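Local coordinates for protein microbial serine proteinases; subtilisin (Bacillus subtilis, PDB 2GKO) that hydrolyses peptide bonds as a cold-adapted, calcium-loaded serine endopeptidase of the subtilisin family, at residues A[35-47]-A[233-245]. Sequence-based numbering, arbitrary orientation.
Sequences TGVNTNHPDLSNN and VYSTWFDGGYATI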
loop_
_atom_site.group_PDB
_atom_site.type_symbol
_atom_site.label_atom_id
_atom_site.label_comp_id
_atom_site.label_asym_id
_atom_site.label_seq_id
_atom_site.Cartn_x
_atom_site.Cartn_y
_atom_site.Cartn_z
ATOM N N THR A 35 3.982 -9.461 -7.191
ATOM C CA THR A 35 4.043 -10.623 -8.067
ATOM C C THR A 35 3.865 -10.278 -9.534
ATOM O O THR A 35 3.796 -11.188 -10.350
ATOM C CB THR A 35 2.971 -11.649 -7.681
ATOM O OG1 THR A 35 1.653 -11.082 -7.803
ATOM C CG2 THR A 35 3.115 -12.060 -6.225
ATOM N N GLY A 36 3.787 -8.984 -9.846
ATOM C CA GLY A 36 3.513 -8.484 -11.186
ATOM C C GLY A 36 2.113 -7.940 -11.212
ATOM O O GLY A 36 1.447 -7.901 -10.186
ATOM N N VAL A 37 1.670 -7.510 -12.385
ATOM C CA VAL A 37 0.304 -7.023 -12.589
ATOM C C VAL A 37 -0.151 -7.439 -13.968
ATOM O O VAL A 37 0.623 -7.402 -14.927
ATOM C CB VAL A 37 0.231 -5.491 -12.470
ATOM C CG1 VAL A 37 -1.210 -5.009 -12.673
ATOM C CG2 VAL A 37 0.745 -5.042 -11.098
ATOM N N ASN A 38 -1.409 -7.853 -14.084
ATOM C CA ASN A 38 -2.004 -8.053 -15.380
ATOM C C ASN A 38 -2.314 -6.680 -15.978
ATOM O O ASN A 38 -3.317 -6.064 -15.664
ATOM C CB ASN A 38 -3.258 -8.945 -15.297
ATOM C CG ASN A 38 -3.918 -9.139 -16.656
ATOM O OD1 ASN A 38 -3.469 -8.596 -17.662
ATOM N ND2 ASN A 38 -4.996 -9.922 -16.682
ATOM N N THR A 39 -1.431 -6.235 -16.871
ATOM C CA THR A 39 -1.506 -4.916 -17.496
ATOM C C THR A 39 -2.611 -4.839 -18.574
ATOM O O THR A 39 -2.854 -3.778 -19.118
ATOM C CB THR A 39 -0.143 -4.552 -18.151
ATOM O OG1 THR A 39 0.267 -5.594 -19.044
ATOM C CG2 THR A 39 0.953 -4.452 -17.115
ATOM N N ASN A 40 -3.242 -5.962 -18.884
ATOM C CA ASN A 40 -4.414 -5.960 -19.744
ATOM C C ASN A 40 -5.718 -6.031 -18.982
ATOM O O ASN A 40 -6.777 -6.128 -19.611
ATOM C CB ASN A 40 -4.356 -7.122 -20.706
ATOM C CG ASN A 40 -3.183 -7.015 -21.657
ATOM O OD1 ASN A 40 -2.890 -5.928 -22.158
ATOM N ND2 ASN A 40 -2.499 -8.129 -21.900
ATOM N N HIS A 41 -5.680 -5.971 -17.650
ATOM C CA HIS A 41 -6.929 -5.993 -16.908
ATOM C C HIS A 41 -7.674 -4.735 -17.323
ATOM O O HIS A 41 -7.118 -3.635 -17.301
ATOM C CB HIS A 41 -6.719 -5.986 -15.402
ATOM C CG HIS A 41 -7.953 -6.328 -14.634
ATOM N ND1 HIS A 41 -9.029 -5.472 -14.550
ATOM C CD2 HIS A 41 -8.318 -7.461 -13.996
ATOM C CE1 HIS A 41 -9.983 -6.051 -13.842
ATOM N NE2 HIS A 41 -9.571 -7.253 -13.480
ATOM N N PRO A 42 -8.952 -4.858 -17.687
ATOM C CA PRO A 42 -9.693 -3.680 -18.147
ATOM C C PRO A 42 -9.759 -2.521 -17.172
ATOM O O PRO A 42 -9.905 -1.391 -17.593
ATOM C CB PRO A 42 -11.121 -4.210 -18.392
ATOM C CG PRO A 42 -11.132 -5.606 -18.056
ATOM C CD PRO A 42 -9.733 -6.092 -17.774
ATOM N N ASP A 43 -9.676 -2.801 -15.878
ATOM C CA ASP A 43 -9.738 -1.749 -14.874
ATOM C C ASP A 43 -8.369 -1.213 -14.480
ATOM O O ASP A 43 -8.296 -0.331 -13.646
ATOM C CB ASP A 43 -10.423 -2.250 -13.610
ATOM C CG ASP A 43 -11.804 -2.796 -13.858
ATOM O OD1 ASP A 43 -12.425 -2.460 -14.895
ATOM O OD2 ASP A 43 -12.329 -3.575 -13.057
ATOM N N LEU A 44 -7.312 -1.713 -15.118
ATOM C CA LEU A 44 -5.930 -1.241 -14.843
ATOM C C LEU A 44 -5.174 -0.749 -16.055
ATOM O O LEU A 44 -4.304 0.090 -15.924
ATOM C CB LEU A 44 -5.096 -2.354 -14.196
ATOM C CG LEU A 44 -5.593 -2.899 -12.866
ATOM C CD1 LEU A 44 -4.765 -4.100 -12.431
ATOM C CD2 LEU A 44 -5.520 -1.814 -11.820
ATOM N N SER A 45 -5.527 -1.252 -17.235
ATOM C CA SER A 45 -4.714 -1.092 -18.438
ATOM C C SER A 45 -4.405 0.360 -18.773
ATOM O O SER A 45 -3.296 0.706 -19.178
ATOM C CB SER A 45 -5.441 -1.739 -19.618
ATOM O OG SER A 45 -4.674 -1.575 -20.805
ATOM N N ASN A 46 -5.393 1.216 -18.606
ATOM C CA ASN A 46 -5.235 2.605 -18.967
ATOM C C ASN A 46 -4.306 3.381 -18.040
ATOM O O ASN A 46 -3.883 4.489 -18.378
ATOM C CB ASN A 46 -6.593 3.282 -19.003
ATOM C CG ASN A 46 -6.961 3.761 -20.398
ATOM O OD1 ASN A 46 -6.916 3.004 -21.382
ATOM N ND2 ASN A 46 -7.353 5.015 -20.481
ATOM N N ASN A 47 -4.034 2.830 -16.853
ATOM C CA ASN A 47 -3.104 3.443 -15.919
ATOM C C ASN A 47 -1.696 2.856 -15.991
ATOM O O ASN A 47 -0.792 3.350 -15.337
ATOM C CB ASN A 47 -3.623 3.385 -14.487
ATOM C CG ASN A 47 -4.693 4.425 -14.234
ATOM O OD1 ASN A 47 -4.703 5.464 -14.893
ATOM N ND2 ASN A 47 -5.569 4.177 -13.265
ATOM N N VAL A 233 -11.320 -7.796 1.118
ATOM C CA VAL A 233 -11.153 -6.735 0.111
ATOM C C VAL A 233 -11.294 -7.318 -1.300
ATOM O O VAL A 233 -10.546 -8.207 -1.712
ATOM C CB VAL A 233 -9.795 -6.031 0.265
ATOM C CG1 VAL A 233 -9.535 -5.051 -0.873
ATOM C CG2 VAL A 233 -9.720 -5.326 1.596
ATOM N N TYR A 234 -12.284 -6.806 -2.026
ATOM C CA TYR A 234 -12.559 -7.206 -3.400
ATOM C C TYR A 234 -11.729 -6.295 -4.276
ATOM O O TYR A 234 -11.716 -5.083 -4.095
ATOM C CB TYR A 234 -14.059 -6.989 -3.706
ATOM C CG TYR A 234 -14.533 -7.241 -5.116
ATOM C CD1 TYR A 234 -14.976 -8.490 -5.484
ATOM C CD2 TYR A 234 -14.568 -6.220 -6.064
ATOM C CE1 TYR A 234 -15.473 -8.728 -6.759
ATOM C CE2 TYR A 234 -15.033 -6.453 -7.355
ATOM C CZ TYR A 234 -15.497 -7.699 -7.683
ATOM O OH TYR A 234 -15.973 -7.969 -8.957
ATOM N N SER A 235 -11.045 -6.882 -5.246
ATOM C CA SER A 235 -10.240 -6.127 -6.188
ATOM C C SER A 235 -9.982 -6.965 -7.417
ATOM O O SER A 235 -10.487 -8.061 -7.566
ATOM C CB SER A 235 -8.903 -5.698 -5.537
ATOM O OG SER A 235 -8.166 -4.773 -6.342
ATOM N N THR A 236 -9.221 -6.385 -8.334
ATOM C CA THR A 236 -8.806 -7.027 -9.575
ATOM C C THR A 236 -7.922 -8.263 -9.336
ATOM O O THR A 236 -7.234 -8.373 -8.297
ATOM C CB THR A 236 -8.061 -5.970 -10.416
ATOM O OG1 THR A 236 -7.076 -5.291 -9.617
ATOM C CG2 THR A 236 -9.013 -4.863 -10.879
ATOM N N TRP A 237 -7.938 -9.203 -10.276
ATOM C CA TRP A 237 -7.138 -10.433 -10.169
ATOM C C TRP A 237 -6.399 -10.703 -11.466
ATOM O O TRP A 237 -6.742 -10.140 -12.521
ATOM C CB TRP A 237 -8.012 -11.609 -9.788
ATOM C CG TRP A 237 -7.328 -12.787 -9.133
ATOM C CD1 TRP A 237 -7.304 -14.061 -9.595
ATOM C CD2 TRP A 237 -6.657 -12.802 -7.869
ATOM N NE1 TRP A 237 -6.627 -14.861 -8.714
ATOM C CE2 TRP A 237 -6.234 -14.121 -7.646
ATOM C CE3 TRP A 237 -6.338 -11.824 -6.918
ATOM C CZ2 TRP A 237 -5.527 -14.501 -6.508
ATOM C CZ3 TRP A 237 -5.644 -12.208 -5.787
ATOM C CH2 TRP A 237 -5.256 -13.529 -5.600
ATOM N N PHE A 238 -5.375 -11.557 -11.393
ATOM C CA PHE A 238 -4.435 -11.687 -12.495
ATOM C C PHE A 238 -5.098 -12.242 -13.751
ATOM O O PHE A 238 -4.560 -12.065 -14.845
ATOM C CB PHE A 238 -3.248 -12.578 -12.120
ATOM C CG PHE A 238 -3.555 -14.041 -12.158
ATOM C CD1 PHE A 238 -3.366 -14.764 -13.325
ATOM C CD2 PHE A 238 -4.086 -14.704 -11.054
ATOM C CE1 PHE A 238 -3.704 -16.117 -13.402
ATOM C CE2 PHE A 238 -4.414 -16.073 -11.142
ATOM C CZ PHE A 238 -4.213 -16.766 -12.300
ATOM N N ASP A 239 -6.211 -12.960 -13.581
ATOM C CA ASP A 239 -6.911 -13.543 -14.731
ATOM C C ASP A 239 -7.781 -12.564 -15.527
ATOM O O ASP A 239 -8.387 -12.963 -16.525
ATOM C CB ASP A 239 -7.720 -14.778 -14.316
ATOM C CG ASP A 239 -8.782 -14.481 -13.295
ATOM O OD1 ASP A 239 -8.844 -13.330 -12.783
ATOM O OD2 ASP A 239 -9.601 -15.354 -12.917
ATOM N N GLY A 240 -7.839 -11.307 -15.104
ATOM C CA GLY A 240 -8.701 -10.324 -15.750
ATOM C C GLY A 240 -10.049 -10.219 -15.077
ATOM O O GLY A 240 -10.883 -9.384 -15.477
ATOM N N GLY A 241 -10.253 -11.051 -14.062
ATOM C CA GLY A 241 -11.430 -10.995 -13.233
ATOM C C GLY A 241 -11.118 -10.342 -11.905
ATOM O O GLY A 241 -10.387 -9.359 -11.845
ATOM N N TYR A 242 -11.718 -10.885 -10.848
ATOM C CA TYR A 242 -11.692 -10.267 -9.523
ATOM C C TYR A 242 -11.526 -11.337 -8.443
ATOM O O TYR A 242 -11.617 -12.543 -8.699
ATOM C CB TYR A 242 -12.967 -9.429 -9.294
ATOM C CG TYR A 242 -13.180 -8.410 -10.390
ATOM C CD1 TYR A 242 -13.848 -8.766 -11.574
ATOM C CD2 TYR A 242 -12.687 -7.133 -10.272
ATOM C CE1 TYR A 242 -13.990 -7.870 -12.607
ATOM C CE2 TYR A 242 -12.837 -6.218 -11.304
ATOM C CZ TYR A 242 -13.501 -6.608 -12.465
ATOM O OH TYR A 242 -13.651 -5.725 -13.481
ATOM N N ALA A 243 -11.241 -10.889 -7.240
ATOM C CA ALA A 243 -11.012 -11.771 -6.104
ATOM C C ALA A 243 -11.186 -10.995 -4.830
ATOM O O ALA A 243 -10.981 -9.788 -4.772
ATOM C CB ALA A 243 -9.579 -12.338 -6.142
ATOM N N THR A 244 -11.582 -11.699 -3.785
ATOM C CA THR A 244 -11.699 -11.145 -2.460
ATOM C C THR A 244 -10.794 -11.847 -1.459
ATOM O O THR A 244 -10.947 -13.034 -1.231
ATOM C CB THR A 244 -13.132 -11.287 -1.973
ATOM O OG1 THR A 244 -14.028 -10.642 -2.910
ATOM C CG2 THR A 244 -13.324 -10.556 -0.643
ATOM N N ILE A 245 -9.848 -11.112 -0.888
ATOM C CA ILE A 245 -8.874 -11.656 0.056
ATOM C C ILE A 245 -8.617 -10.690 1.211
ATOM O O ILE A 245 -9.012 -9.533 1.160
ATOM C CB ILE A 245 -7.534 -12.010 -0.667
ATOM C CG1 ILE A 245 -6.998 -10.835 -1.499
ATOM C CG2 ILE A 245 -7.701 -13.268 -1.490
ATOM C CD1 ILE A 245 -5.581 -11.055 -2.029
#
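A chi1 of -166° sets His41 CG opposite the backbone N, and Tyr242 CG lies opposite its carbonyl carbon, beside the backbone N (chi1 -54°); these torsions bring the imidazole edge against the phenol face. The stack is edge-to-face and offset, with planes at 84°. His41 NE2 donates to Gly241 O at 2.8 Å, close to the imidazole plane. At the other ring nitrogen, His41 ND1 accepts from Asp43 N, 3.1 Å away and also near the ring plane. Together the two bonds fix the ring's rotation. Thr236 CG2 lies over one imidazole face in a CH-pi contact, 3.6 Å from the ring centroid, while Thr236 OG1 bonds to Thr73 O. Tyr242 OH donates to Asp43 OD2 at 2.6 Å, on the syn side but tilted well out of the carboxylate plane; Val89 N is a second donor to that oxygen. Where the turn Asn38-His41 meets Phe238, Asn38 ND2 makes a weak hydrogen bond to Phe238 O (2.9 Å), and Asn38 OD1 closes an Asx turn with Asn40 N. The contact thus ties the loop after strand 29-34 to hairpin 233-245, whose Ile245 lines the phenylmethanesulfonic acid pocket. His41, accepting at ND1, is probably neutral; two donors on Asp43 OD2 are consistent with an ionised carboxylate.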